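Local coordinates for hypothetical protein TTHA0849 (Thermus thermophilus, PDB 2D4R) that is of unknown function but, as a putative member of the START domain superfamily, probably binds or carries a lipid-like ligand, at residues A21-G26 and E139-A144; L31-S36 and Q128-S133; V60-E65 and D85-T90; L106-T111 and K121-L126. All blocks are in the same frame, centred on the assembly; numbering follows the deposited sequence.

Contact 1 (A21-G26 and E139-A144)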
loop_
_atom_site.group_PDB
_atom_site.type_symbol
_atom_site.label_atom_id
_atom_site.label_comp_id
_atom_site.label_asym_id
_atom_site.label_seq_id
_atom_site.Cartn_x
_atom_site.Cartn_y
_atom_site.Cartn_z
ATOM N N ALA A 21 -10.169 -1.703 0.034
ATOM C CA ALA A 21 -8.765 -1.441 -0.280
ATOM C C ALA A 21 -8.560 -1.319 -1.790
ATOM O O ALA A 21 -7.619 -0.676 -2.256
ATOM C CB ALA A 21 -7.901 -2.541 0.272
ATOM N N LYS A 22 -9.458 -1.931 -2.552
ATOM C CA LYS A 22 -9.343 -1.957 -4.002
ATOM C C LYS A 22 -9.763 -0.626 -4.603
ATOM O O LYS A 22 -9.271 -0.224 -5.654
ATOM C CB LYS A 22 -10.205 -3.078 -4.573
ATOM C CG LYS A 22 -10.140 -3.198 -6.077
ATOM C CD LYS A 22 -11.154 -4.198 -6.572
ATOM C CE LYS A 22 -11.299 -4.129 -8.074
ATOM N NZ LYS A 22 -12.165 -5.232 -8.555
ATOM N N ASP A 23 -10.678 0.057 -3.926
ATOM C CA ASP A 23 -11.083 1.400 -4.317
ATOM C C ASP A 23 -10.062 2.372 -3.761
ATOM O O ASP A 23 -10.307 3.031 -2.736
ATOM C CB ASP A 23 -12.466 1.726 -3.751
ATOM C CG ASP A 23 -12.849 3.192 -3.940
ATOM O OD1 ASP A 23 -12.298 3.849 -4.846
ATOM O OD2 ASP A 23 -13.705 3.679 -3.179
ATOM N N LEU A 24 -8.918 2.445 -4.443
ATOM C CA LEU A 24 -7.777 3.207 -3.957
ATOM C C LEU A 24 -8.140 4.673 -3.759
ATOM O O LEU A 24 -7.705 5.309 -2.801
ATOM C CB LEU A 24 -6.613 3.106 -4.940
ATOM C CG LEU A 24 -6.086 1.707 -5.241
ATOM C CD1 LEU A 24 -5.031 1.761 -6.342
ATOM C CD2 LEU A 24 -5.513 1.135 -3.991
ATOM N N GLU A 25 -8.945 5.212 -4.663
ATOM C CA GLU A 25 -9.235 6.624 -4.596
ATOM C C GLU A 25 -10.127 6.939 -3.401
ATOM O O GLU A 25 -9.993 8.001 -2.789
ATOM C CB GLU A 25 -9.863 7.075 -5.905
ATOM C CG GLU A 25 -8.903 6.910 -7.066
ATOM C CD GLU A 25 -9.309 7.718 -8.267
ATOM O OE1 GLU A 25 -10.525 7.915 -8.445
ATOM O OE2 GLU A 25 -8.416 8.152 -9.028
ATOM N N GLY A 26 -11.011 6.005 -3.052
ATOM C CA GLY A 26 -11.782 6.139 -1.835
ATOM C C GLY A 26 -10.932 5.929 -0.593
ATOM O O GLY A 26 -11.259 6.414 0.488
ATOM N N GLU A 139 -7.975 0.649 7.992
ATOM C CA GLU A 139 -8.825 0.454 9.169
ATOM C C GLU A 139 -9.840 1.575 9.242
ATOM O O GLU A 139 -11.027 1.353 9.488
ATOM C CB GLU A 139 -7.980 0.480 10.443
ATOM C CG GLU A 139 -7.935 -0.819 11.214
ATOM C CD GLU A 139 -8.886 -0.838 12.395
ATOM O OE1 GLU A 139 -8.448 -1.174 13.517
ATOM O OE2 GLU A 139 -10.076 -0.524 12.201
ATOM N N GLU A 140 -9.357 2.790 9.016
ATOM C CA GLU A 140 -10.171 3.975 9.183
ATOM C C GLU A 140 -11.123 4.171 8.018
ATOM O O GLU A 140 -12.124 4.882 8.134
ATOM C CB GLU A 140 -9.269 5.196 9.340
ATOM C CG GLU A 140 -8.421 5.150 10.604
ATOM C CD GLU A 140 -7.562 6.385 10.769
ATOM O OE1 GLU A 140 -7.074 6.896 9.739
ATOM O OE2 GLU A 140 -7.377 6.842 11.922
ATOM N N ARG A 141 -10.806 3.548 6.889
ATOM C CA ARG A 141 -11.699 3.600 5.741
ATOM C C ARG A 141 -12.871 2.691 6.061
ATOM O O ARG A 141 -14.030 3.060 5.885
ATOM C CB ARG A 141 -10.987 3.092 4.485
ATOM C CG ARG A 141 -11.289 3.847 3.200
ATOM C CD ARG A 141 -12.764 4.097 2.979
ATOM N NE ARG A 141 -13.141 3.960 1.568
ATOM C CZ ARG A 141 -14.315 4.340 1.062
ATOM N NH1 ARG A 141 -15.233 4.891 1.844
ATOM N NH2 ARG A 141 -14.587 4.156 -0.223
ATOM N N VAL A 142 -12.548 1.499 6.549
ATOM C CA VAL A 142 -13.531 0.441 6.721
ATOM C C VAL A 142 -14.532 0.824 7.802
ATOM O O VAL A 142 -15.724 0.538 7.673
ATOM C CB VAL A 142 -12.845 -0.915 7.079
ATOM C CG1 VAL A 142 -13.879 -1.990 7.304
ATOM C CG2 VAL A 142 -11.916 -1.340 5.952
ATOM N N LEU A 143 -14.053 1.484 8.854
ATOM C CA LEU A 143 -14.926 2.074 9.867
ATOM C C LEU A 143 -15.796 3.202 9.305
ATOM O O LEU A 143 -16.995 3.254 9.570
ATOM C CB LEU A 143 -14.094 2.601 11.033
ATOM C CG LEU A 143 -14.795 3.568 11.989
ATOM C CD1 LEU A 143 -16.025 2.897 12.583
ATOM C CD2 LEU A 143 -13.824 3.993 13.089
ATOM N N ALA A 144 -15.198 4.098 8.525
ATOM C CA ALA A 144 -15.947 5.203 7.931
ATOM C C ALA A 144 -17.075 4.682 7.051
ATOM O O ALA A 144 -18.225 5.093 7.200
ATOM C CB ALA A 144 -15.036 6.074 7.105
HETATM O O HOH W 1 -11.613 2.768 -0.606
#
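Asp23 reaches Arg141 where the two short helices 14-22 and 24-27 meet the end of the long C-terminal helix, in the helix-grip fold of START and Bet v 1-like proteins, whose curved antiparallel sheet wraps around that helix. Coming along the chain, helix 14-22 stops at Lys22. Asp23 is then the centre of an inverse gamma turn, with a weak bond from Leu24 N back to Lys22 O, and it is also the N-cap of helix 24-27. Its CG lies anti to the backbone N (chi1 171°), which places the carboxylate between Gly26 N and Arg141; its two oxygens then take different partners. OD2 meets the edge of the Arg141 guanidinium, in its plane, with Asp23 OD2 3.1 Å from Arg141 NH2. This salt bridge carries a weak hydrogen bond, bent to 131° at the proton, and the two flat groups are turned 67° apart. OD1 takes the capping bond from Gly26 N, which arrives from above the carboxylate plane. A water links Asp23 O with Arg141 NE, giving the arginine a second hold on the same residue.

Gly26 closes the segment. It has no side chain, and a CB built on it would run into both Arg141 NH2 and Asp23 OD2, so the close approach depends on glycine. Arg141 crosses the gap by a chain bent at chi2 and chi3, touching Leu20 and Tyr30 as well. The carbonyl of Gly26 sits over one guanidinium face without hydrogen bonding: Gly26 O is 3.3 Å from Arg141 NE, at a poor angle.

Contact 2 (L31-S36 and Q128-S133)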
loop_
_atom_site.group_PDB
_atom_site.type_symbol
_atom_site.label_atom_id
_atom_site.label_comp_id
_atom_site.label_asym_id
_atom_site.label_seq_id
_atom_site.Cartn_x
_atom_site.Cartn_y
_atom_site.Cartn_z
ATOM N N LEU A 31 -5.057 7.955 4.023
ATOM C CA LEU A 31 -3.614 7.722 3.967
ATOM C C LEU A 31 -2.850 9.040 4.165
ATOM O O LEU A 31 -2.630 9.813 3.227
ATOM C CB LEU A 31 -3.242 7.091 2.622
ATOM C CG LEU A 31 -4.112 5.906 2.171
ATOM C CD1 LEU A 31 -3.562 5.332 0.901
ATOM C CD2 LEU A 31 -4.157 4.828 3.235
ATOM N N LYS A 32 -2.451 9.294 5.402
ATOM C CA LYS A 32 -1.984 10.617 5.775
ATOM C C LYS A 32 -0.627 10.934 5.174
ATOM O O LYS A 32 -0.264 12.091 5.052
ATOM C CB LYS A 32 -1.924 10.736 7.297
ATOM C CG LYS A 32 -3.279 10.576 7.967
ATOM C CD LYS A 32 -4.228 11.726 7.611
ATOM C CE LYS A 32 -5.339 11.290 6.652
ATOM N NZ LYS A 32 -6.243 12.438 6.343
ATOM N N GLU A 33 0.122 9.907 4.795
ATOM C CA GLU A 33 1.454 10.114 4.245
ATOM C C GLU A 33 1.406 10.202 2.724
ATOM O O GLU A 33 2.432 10.425 2.070
ATOM C CB GLU A 33 2.379 8.971 4.668
ATOM C CG GLU A 33 2.235 8.548 6.113
ATOM C CD GLU A 33 3.482 7.877 6.649
ATOM O OE1 GLU A 33 4.059 7.038 5.925
ATOM O OE2 GLU A 33 3.886 8.192 7.790
ATOM N N VAL A 34 0.211 10.013 2.167
ATOM C CA VAL A 34 0.006 10.112 0.728
ATOM C C VAL A 34 -0.611 11.454 0.387
ATOM O O VAL A 34 -1.640 11.830 0.949
ATOM C CB VAL A 34 -0.928 9.001 0.215
ATOM C CG1 VAL A 34 -1.353 9.294 -1.206
ATOM C CG2 VAL A 34 -0.212 7.666 0.276
ATOM N N GLU A 35 0.024 12.163 -0.543
ATOM C CA GLU A 35 -0.419 13.484 -0.968
ATOM C C GLU A 35 -1.370 13.382 -2.158
ATOM O O GLU A 35 -2.354 14.113 -2.243
ATOM C CB GLU A 35 0.788 14.331 -1.358
ATOM C CG GLU A 35 0.421 15.656 -1.997
ATOM C CD GLU A 35 1.460 16.147 -2.990
ATOM O OE1 GLU A 35 2.424 16.818 -2.562
ATOM O OE2 GLU A 35 1.312 15.865 -4.200
ATOM N N SER A 36 -1.062 12.482 -3.085
ATOM C CA SER A 36 -1.908 12.268 -4.255
ATOM C C SER A 36 -1.891 10.803 -4.699
ATOM O O SER A 36 -0.840 10.173 -4.773
ATOM C CB SER A 36 -1.471 13.171 -5.417
ATOM O OG SER A 36 -0.196 12.822 -5.905
ATOM N N GLN A 128 8.774 1.049 6.877
ATOM C CA GLN A 128 7.965 0.263 7.798
ATOM C C GLN A 128 6.798 1.105 8.270
ATOM O O GLN A 128 5.685 0.620 8.384
ATOM C CB GLN A 128 8.789 -0.194 9.007
ATOM C CG GLN A 128 9.416 -1.561 8.853
ATOM C CD GLN A 128 8.390 -2.665 8.870
ATOM O OE1 GLN A 128 8.612 -3.746 8.327
ATOM N NE2 GLN A 128 7.253 -2.400 9.492
ATOM N N GLU A 129 7.064 2.372 8.548
ATOM C CA GLU A 129 6.028 3.253 9.028
ATOM C C GLU A 129 5.007 3.440 7.917
ATOM O O GLU A 129 3.793 3.408 8.160
ATOM C CB GLU A 129 6.625 4.593 9.443
ATOM C CG GLU A 129 7.582 4.507 10.630
ATOM C CD GLU A 129 6.950 3.874 11.864
ATOM O OE1 GLU A 129 7.140 2.654 12.074
ATOM O OE2 GLU A 129 6.269 4.596 12.625
ATOM N N ASN A 130 5.499 3.600 6.689
ATOM C CA ASN A 130 4.611 3.837 5.566
ATOM C C ASN A 130 3.596 2.723 5.356
ATOM O O ASN A 130 2.410 3.005 5.188
ATOM C CB ASN A 130 5.411 4.082 4.285
ATOM C CG ASN A 130 5.805 5.549 4.116
ATOM O OD1 ASN A 130 6.563 6.099 4.924
ATOM N ND2 ASN A 130 5.286 6.190 3.064
ATOM N N VAL A 131 4.034 1.466 5.385
ATOM C CA VAL A 131 3.085 0.362 5.202
ATOM C C VAL A 131 2.198 0.087 6.416
ATOM O O VAL A 131 1.057 -0.339 6.262
ATOM C CB VAL A 131 3.781 -0.965 4.809
ATOM C CG1 VAL A 131 4.487 -0.803 3.489
ATOM C CG2 VAL A 131 4.730 -1.400 5.891
ATOM N N GLU A 132 2.721 0.322 7.615
ATOM C CA GLU A 132 1.906 0.263 8.825
ATOM C C GLU A 132 0.785 1.301 8.757
ATOM O O GLU A 132 -0.357 1.028 9.147
ATOM C CB GLU A 132 2.775 0.519 10.058
ATOM C CG GLU A 132 3.514 -0.702 10.570
ATOM C CD GLU A 132 4.514 -0.353 11.659
ATOM O OE1 GLU A 132 5.360 -1.209 11.985
ATOM O OE2 GLU A 132 4.456 0.781 12.185
ATOM N N SER A 133 1.115 2.486 8.244
ATOM C CA SER A 133 0.143 3.574 8.129
ATOM C C SER A 133 -0.846 3.347 6.994
ATOM O O SER A 133 -2.002 3.750 7.083
ATOM C CB SER A 133 0.851 4.908 7.899
ATOM O OG SER A 133 1.306 5.004 6.562
HETATM O O HOH W 2 -2.420 6.694 7.269
HETATM O O HOH W 3 -0.529 7.343 5.319
#
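A type I beta turn from Leu31 to Val34, leading into strand 34-43, meets the middle of the C-terminal helix through Glu33, which points at Asn130 and Ser133. This is the surface margin where the strand side of the helix-grip fold comes up to its helix. The Glu33 side chain, with CG anti to the carbonyl carbon (chi1 -43°) and extended beyond, brings OE1 between the two helix residues. Glu33 OE1 lies 3.6 Å from Asn130 CB, and the carboxylate and amide planes are 62° apart. On its other flank Glu33 CD is 3.6 Å from Ser133 OG. That hydroxyl gives its proton to the helix backbone, with Ser133 OG 2.7 Å from Asn130 O.

Two waters fill in the polar contacts. One accepts from Glu33 N and donates to Ser133 OG; the other accepts from Lys32 N and donates to Ser133 O. The N-H groups of Lys32 and Glu33 are thus tied to the helix through solvent.

An alanine in place of Glu33 would probably open a gap between turn and helix and leave the Asn130 amide without the carboxylate beside it.

Beyond the turn, Glu33, Glu35 and Ser36 bond through their backbones to strand 46-55, while on the helix's other flank Val131 packs on strands 3-10 and 100-109, so the helix lies between the two edges of the sheet.

Contact 3 (V60-E65 and D85-T90)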
loop_
_atom_site.group_PDB
_atom_site.type_symbol
_atom_site.label_atom_id
_atom_site.label_comp_id
_atom_site.label_asym_id
_atom_site.label_seq_id
_atom_site.Cartn_x
_atom_site.Cartn_y
_atom_site.Cartn_z
ATOM N N VAL A 60 8.113 11.549 -2.776
ATOM C CA VAL A 60 8.537 10.409 -3.560
ATOM C C VAL A 60 7.372 10.021 -4.464
ATOM O O VAL A 60 6.253 9.885 -3.991
ATOM C CB VAL A 60 8.928 9.238 -2.633
ATOM C CG1 VAL A 60 9.277 8.009 -3.449
ATOM C CG2 VAL A 60 10.127 9.646 -1.778
ATOM N N ARG A 61 7.643 9.866 -5.761
ATOM C CA ARG A 61 6.604 9.698 -6.771
ATOM C C ARG A 61 6.830 8.398 -7.540
ATOM O O ARG A 61 7.946 8.101 -7.957
ATOM C CB ARG A 61 6.637 10.862 -7.772
ATOM C CG ARG A 61 6.574 12.236 -7.158
ATOM C CD ARG A 61 7.051 13.294 -8.138
ATOM N NE ARG A 61 8.279 13.937 -7.668
ATOM C CZ ARG A 61 8.390 15.233 -7.381
ATOM N NH1 ARG A 61 7.342 16.038 -7.519
ATOM N NH2 ARG A 61 9.546 15.722 -6.942
ATOM N N TRP A 62 5.773 7.621 -7.732
ATOM C CA TRP A 62 5.895 6.456 -8.587
ATOM C C TRP A 62 4.579 6.093 -9.259
ATOM O O TRP A 62 3.500 6.508 -8.820
ATOM C CB TRP A 62 6.446 5.258 -7.795
ATOM C CG TRP A 62 5.500 4.666 -6.807
ATOM C CD1 TRP A 62 4.750 3.523 -6.964
ATOM C CD2 TRP A 62 5.227 5.143 -5.482
ATOM N NE1 TRP A 62 4.037 3.259 -5.817
ATOM C CE2 TRP A 62 4.309 4.233 -4.891
ATOM C CE3 TRP A 62 5.669 6.251 -4.730
ATOM C CZ2 TRP A 62 3.835 4.392 -3.585
ATOM C CZ3 TRP A 62 5.196 6.406 -3.431
ATOM C CH2 TRP A 62 4.286 5.476 -2.870
ATOM N N LEU A 63 4.682 5.334 -10.343
ATOM C CA LEU A 63 3.517 4.710 -10.933
ATOM C C LEU A 63 3.474 3.269 -10.446
ATOM O O LEU A 63 4.510 2.659 -10.224
ATOM C CB LEU A 63 3.599 4.786 -12.459
ATOM C CG LEU A 63 3.406 6.224 -12.976
ATOM C CD1 LEU A 63 4.088 6.412 -14.324
ATOM C CD2 LEU A 63 1.917 6.531 -13.090
ATOM N N GLU A 64 2.270 2.741 -10.256
ATOM C CA GLU A 64 2.105 1.425 -9.659
ATOM C C GLU A 64 1.071 0.632 -10.429
ATOM O O GLU A 64 -0.001 1.135 -10.746
ATOM C CB GLU A 64 1.667 1.552 -8.197
ATOM C CG GLU A 64 1.702 0.238 -7.421
ATOM C CD GLU A 64 1.294 0.408 -5.970
ATOM O OE1 GLU A 64 0.162 0.026 -5.615
ATOM O OE2 GLU A 64 2.105 0.933 -5.187
ATOM N N GLU A 65 1.406 -0.612 -10.729
ATOM C CA GLU A 65 0.463 -1.524 -11.343
ATOM C C GLU A 65 0.019 -2.525 -10.276
ATOM O O GLU A 65 0.843 -3.185 -9.636
ATOM C CB GLU A 65 1.117 -2.247 -12.546
ATOM C CG GLU A 65 1.681 -1.284 -13.635
ATOM C CD GLU A 65 2.071 -1.960 -14.968
ATOM O OE1 GLU A 65 2.455 -3.149 -14.971
ATOM O OE2 GLU A 65 2.003 -1.289 -16.023
ATOM N N ASP A 85 13.719 2.040 -7.720
ATOM C CA ASP A 85 14.192 1.066 -8.689
ATOM C C ASP A 85 13.294 -0.141 -8.613
ATOM O O ASP A 85 13.066 -0.835 -9.606
ATOM C CB ASP A 85 15.619 0.642 -8.380
ATOM C CG ASP A 85 16.588 1.808 -8.416
ATOM O OD1 ASP A 85 17.522 1.807 -7.591
ATOM O OD2 ASP A 85 16.413 2.719 -9.258
ATOM N N ARG A 86 12.777 -0.386 -7.420
ATOM C CA ARG A 86 11.885 -1.506 -7.203
ATOM C C ARG A 86 10.869 -1.137 -6.130
ATOM O O ARG A 86 11.222 -0.590 -5.081
ATOM C CB ARG A 86 12.707 -2.723 -6.782
ATOM C CG ARG A 86 11.936 -4.007 -6.600
ATOM C CD ARG A 86 12.903 -5.117 -6.201
ATOM N NE ARG A 86 12.318 -6.446 -6.313
ATOM C CZ ARG A 86 12.926 -7.566 -5.936
ATOM N NH1 ARG A 86 14.148 -7.525 -5.415
ATOM N NH2 ARG A 86 12.311 -8.731 -6.088
ATOM N N TYR A 87 9.601 -1.414 -6.415
ATOM C CA TYR A 87 8.536 -1.193 -5.457
ATOM C C TYR A 87 7.397 -2.162 -5.733
ATOM O O TYR A 87 6.585 -1.952 -6.632
ATOM C CB TYR A 87 8.035 0.236 -5.560
ATOM C CG TYR A 87 7.101 0.647 -4.445
ATOM C CD1 TYR A 87 7.568 1.385 -3.352
ATOM C CD2 TYR A 87 5.743 0.359 -4.511
ATOM C CE1 TYR A 87 6.693 1.833 -2.364
ATOM C CE2 TYR A 87 4.857 0.796 -3.525
ATOM C CZ TYR A 87 5.331 1.532 -2.458
ATOM O OH TYR A 87 4.439 1.960 -1.489
ATOM N N GLU A 88 7.336 -3.226 -4.942
ATOM C CA GLU A 88 6.442 -4.329 -5.245
ATOM C C GLU A 88 6.085 -5.140 -4.001
ATOM O O GLU A 88 6.793 -5.104 -2.978
ATOM C CB GLU A 88 7.092 -5.252 -6.282
ATOM C CG GLU A 88 8.322 -5.983 -5.764
ATOM C CD GLU A 88 8.996 -6.832 -6.826
ATOM O OE1 GLU A 88 10.120 -6.482 -7.229
ATOM O OE2 GLU A 88 8.410 -7.847 -7.262
ATOM N N GLY A 89 4.991 -5.889 -4.102
ATOM C CA GLY A 89 4.563 -6.665 -2.964
ATOM C C GLY A 89 3.153 -7.192 -3.100
ATOM O O GLY A 89 2.620 -7.331 -4.195
ATOM N N THR A 90 2.532 -7.488 -1.976
ATOM C CA THR A 90 1.205 -8.063 -2.011
ATOM C C THR A 90 0.400 -7.484 -0.869
ATOM O O THR A 90 0.951 -7.167 0.176
ATOM C CB THR A 90 1.259 -9.588 -1.849
ATOM O OG1 THR A 90 1.793 -9.889 -0.560
ATOM C CG2 THR A 90 2.141 -10.221 -2.936
HETATM O O HOH W 4 1.639 1.562 -2.398
#
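Trp62 and Tyr87 meet inside the curved antiparallel sheet of the helix-grip fold, on strands 58-69 and 86-95. These strands are not neighbours, since strand 74-82 runs between them, and the side chains bridge a backbone separation of 8.1 Å between Glu64 CA and Tyr87 CA.

The tight part is the ring pair. The five-membered ring of Trp62 and the Tyr87 ring have centroids 4.2 Å apart with planes at 41°, an oblique meeting that is neither a stack nor edge-to-face. The NE1, CE2 and CZ2 side of the indole lies over one face of the tyrosine, offset toward the rim, while Tyr87 CE1 lies over a face of the indole; Trp62 CZ2 comes to 3.4 Å from Tyr87 CZ. Glu64 holds the indole in this position: Trp62 NE1 donates to Glu64 OE2 over 3.1 Å, almost straight at 174°, with the acceptor in the indole plane. The same OE2 lies at the edge of the Tyr87 ring. Elsewhere Trp62 stacks on Trp51 and Tyr87 meets Phe84, so the two rings belong to a larger aromatic group.

Swapping Trp62 for an alanine would probably open a gap over the tyrosine face and leave Glu64 OE2 without its indole donor.

The looser side is the polar end of the rings, where a water links the Glu64 carboxylate to the Tyr87 hydroxyl. At that polar end, the water donates to Glu64 OE2 at 2.9 Å and lies 3.0 Å from Tyr87 OH.

Contact 4 (L106-T111 and K121-L126)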
loop_
_atom_site.group_PDB
_atom_site.type_symbol
_atom_site.label_atom_id
_atom_site.label_comp_id
_atom_site.label_asym_id
_atom_site.label_seq_id
_atom_site.Cartn_x
_atom_site.Cartn_y
_atom_site.Cartn_z
ATOM N N LEU A 106 6.100 -5.526 1.299
ATOM C CA LEU A 106 6.675 -4.561 0.363
ATOM C C LEU A 106 8.187 -4.734 0.182
ATOM O O LEU A 106 8.971 -4.519 1.107
ATOM C CB LEU A 106 6.375 -3.139 0.845
ATOM C CG LEU A 106 6.991 -1.974 0.068
ATOM C CD1 LEU A 106 6.610 -2.032 -1.405
ATOM C CD2 LEU A 106 6.526 -0.682 0.690
ATOM N N THR A 107 8.588 -5.126 -1.020
ATOM C CA THR A 107 9.994 -5.132 -1.394
ATOM C C THR A 107 10.282 -3.872 -2.183
ATOM O O THR A 107 9.610 -3.578 -3.166
ATOM C CB THR A 107 10.327 -6.355 -2.268
ATOM O OG1 THR A 107 10.142 -7.542 -1.498
ATOM C CG2 THR A 107 11.763 -6.274 -2.813
ATOM N N TYR A 108 11.275 -3.118 -1.750
ATOM C CA TYR A 108 11.604 -1.861 -2.406
ATOM C C TYR A 108 13.114 -1.745 -2.579
ATOM O O TYR A 108 13.892 -2.347 -1.826
ATOM C CB TYR A 108 11.107 -0.684 -1.569
ATOM C CG TYR A 108 11.863 -0.559 -0.260
ATOM C CD1 TYR A 108 12.964 0.295 -0.143
ATOM C CD2 TYR A 108 11.527 -1.353 0.836
ATOM C CE1 TYR A 108 13.719 0.348 1.033
ATOM C CE2 TYR A 108 12.271 -1.309 2.019
ATOM C CZ TYR A 108 13.366 -0.459 2.106
ATOM O OH TYR A 108 14.103 -0.425 3.256
ATOM N N GLU A 109 13.523 -0.965 -3.572
ATOM C CA GLU A 109 14.912 -0.562 -3.694
ATOM C C GLU A 109 14.973 0.888 -4.118
ATOM O O GLU A 109 14.372 1.283 -5.114
ATOM C CB GLU A 109 15.652 -1.447 -4.699
ATOM C CG GLU A 109 16.012 -2.829 -4.150
ATOM C CD GLU A 109 16.536 -3.770 -5.225
ATOM O OE1 GLU A 109 16.317 -4.998 -5.097
ATOM O OE2 GLU A 109 17.167 -3.278 -6.194
ATOM N N LEU A 110 15.699 1.677 -3.334
ATOM C CA LEU A 110 15.812 3.106 -3.542
ATOM C C LEU A 110 17.293 3.451 -3.630
ATOM O O LEU A 110 17.983 3.411 -2.617
ATOM C CB LEU A 110 15.204 3.822 -2.346
ATOM C CG LEU A 110 14.084 4.839 -2.509
ATOM C CD1 LEU A 110 14.069 5.689 -1.257
ATOM C CD2 LEU A 110 14.296 5.709 -3.730
ATOM N N THR A 111 17.795 3.790 -4.813
ATOM C CA THR A 111 19.189 4.210 -4.909
ATOM C C THR A 111 19.372 5.668 -4.508
ATOM O O THR A 111 18.744 6.568 -5.067
ATOM C CB THR A 111 19.794 4.017 -6.332
ATOM O OG1 THR A 111 18.941 4.597 -7.318
ATOM C CG2 THR A 111 20.015 2.558 -6.625
ATOM N N LYS A 121 19.170 1.795 7.360
ATOM C CA LYS A 121 18.265 1.386 8.418
ATOM C C LYS A 121 17.147 2.415 8.639
ATOM O O LYS A 121 16.000 2.057 8.888
ATOM C CB LYS A 121 19.044 1.158 9.712
ATOM C CG LYS A 121 18.166 0.747 10.870
ATOM C CD LYS A 121 18.652 -0.533 11.509
ATOM C CE LYS A 121 19.700 -0.274 12.578
ATOM N NZ LYS A 121 20.417 -1.547 12.918
ATOM N N LEU A 122 17.480 3.691 8.534
ATOM C CA LEU A 122 16.482 4.739 8.606
ATOM C C LEU A 122 15.470 4.595 7.466
ATOM O O LEU A 122 14.260 4.616 7.698
ATOM C CB LEU A 122 17.158 6.110 8.534
ATOM C CG LEU A 122 16.201 7.308 8.594
ATOM C CD1 LEU A 122 15.262 7.187 9.800
ATOM C CD2 LEU A 122 17.011 8.594 8.642
ATOM N N VAL A 123 15.964 4.451 6.239
ATOM C CA VAL A 123 15.094 4.158 5.097
ATOM C C VAL A 123 14.175 2.988 5.406
ATOM O O VAL A 123 12.974 3.028 5.127
ATOM C CB VAL A 123 15.908 3.781 3.828
ATOM C CG1 VAL A 123 15.000 3.124 2.812
ATOM C CG2 VAL A 123 16.540 5.033 3.222
ATOM N N GLN A 124 14.757 1.940 5.975
ATOM C CA GLN A 124 14.000 0.748 6.313
ATOM C C GLN A 124 12.831 1.110 7.220
ATOM O O GLN A 124 11.686 0.765 6.932
ATOM C CB GLN A 124 14.899 -0.261 7.018
ATOM C CG GLN A 124 14.192 -1.540 7.406
ATOM C CD GLN A 124 14.057 -2.497 6.245
ATOM O OE1 GLN A 124 15.038 -2.817 5.573
ATOM N NE2 GLN A 124 12.837 -2.959 5.998
ATOM N N LYS A 125 13.125 1.816 8.307
ATOM C CA LYS A 125 12.101 2.182 9.271
ATOM C C LYS A 125 11.026 3.074 8.648
ATOM O O LYS A 125 9.840 2.855 8.862
ATOM C CB LYS A 125 12.722 2.889 10.489
ATOM C CG LYS A 125 11.728 3.117 11.637
ATOM C CD LYS A 125 11.205 1.791 12.208
ATOM C CE LYS A 125 9.997 1.979 13.130
ATOM N NZ LYS A 125 9.754 0.784 14.000
ATOM N N LEU A 126 11.434 4.077 7.882
ATOM C CA LEU A 126 10.471 4.872 7.128
ATOM C C LEU A 126 9.534 4.001 6.262
ATOM O O LEU A 126 8.332 4.243 6.213
ATOM C CB LEU A 126 11.204 5.901 6.251
ATOM C CG LEU A 126 11.765 7.144 6.965
ATOM C CD1 LEU A 126 12.717 7.898 6.038
ATOM C CD2 LEU A 126 10.615 8.056 7.400
#
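Tyr108 on strand 100-109 reaches across to Val123 and Gln124 on the first turns of helix 120-144, with the backbones well apart: Tyr108 CA and Gln124 CA, the closest pair, are 9.4 Å from each other. In this helix-grip fold the long C-terminal helix lies across the concave side of the sheet, and here a single aromatic side chain spans the space between helix and strand.

The tyrosine's CG stands between its own backbone N and carbonyl carbon (chi1 67°), and the ring projects from the strand straight toward the helix. The apolar part of the contact is Tyr108 CE1, 3.5 Å from Val123 CG1, which approaches the ring obliquely. The phenol oxygen goes further and sits against the helix backbone, with Tyr108 OH 3.3 Å from Gln124 CA.

Gln124 curls its chain at chi2 (80°) to bring the amide across the hydroxyl end of the ring, the two side chains crossing at about a right angle and the ring and amide planes 64° apart. The other end of this amide has its main partner outside the contact, as Gln124 NE2 donates to the backbone O of Glu3 on the first strand. Pro2 and Val4 touch both Tyr108 and Gln124, and Arg120 and Met127 of the helix also lie against the tyrosine. Across the contact the hydroxyl makes a weak hydrogen bond, from Tyr108 OH to Gln124 OE1 at 3.5 Å.

How the contacts relate
After the edge strand 3-10, the chain passes the short helices at 21-26 and the turn at 31-36, then runs through the remaining strands. It returns late, along helix 120-144, to close contact 2 and then contact 1, which is therefore the widest loop and holds contact 2 within it. Inside contact 2 lie contacts 3 and 4, one after the other: 60-65 with 85-90 joins two sheet strands, and 106-111 with 121-126 joins the last strand to the start of the helix. Contacts 3 and 4 touch through neighbouring strands 86-95 and 100-109, while Val131 packs on Leu106 between contacts 2 and 4. Three contacts thus use successive parts of one helix.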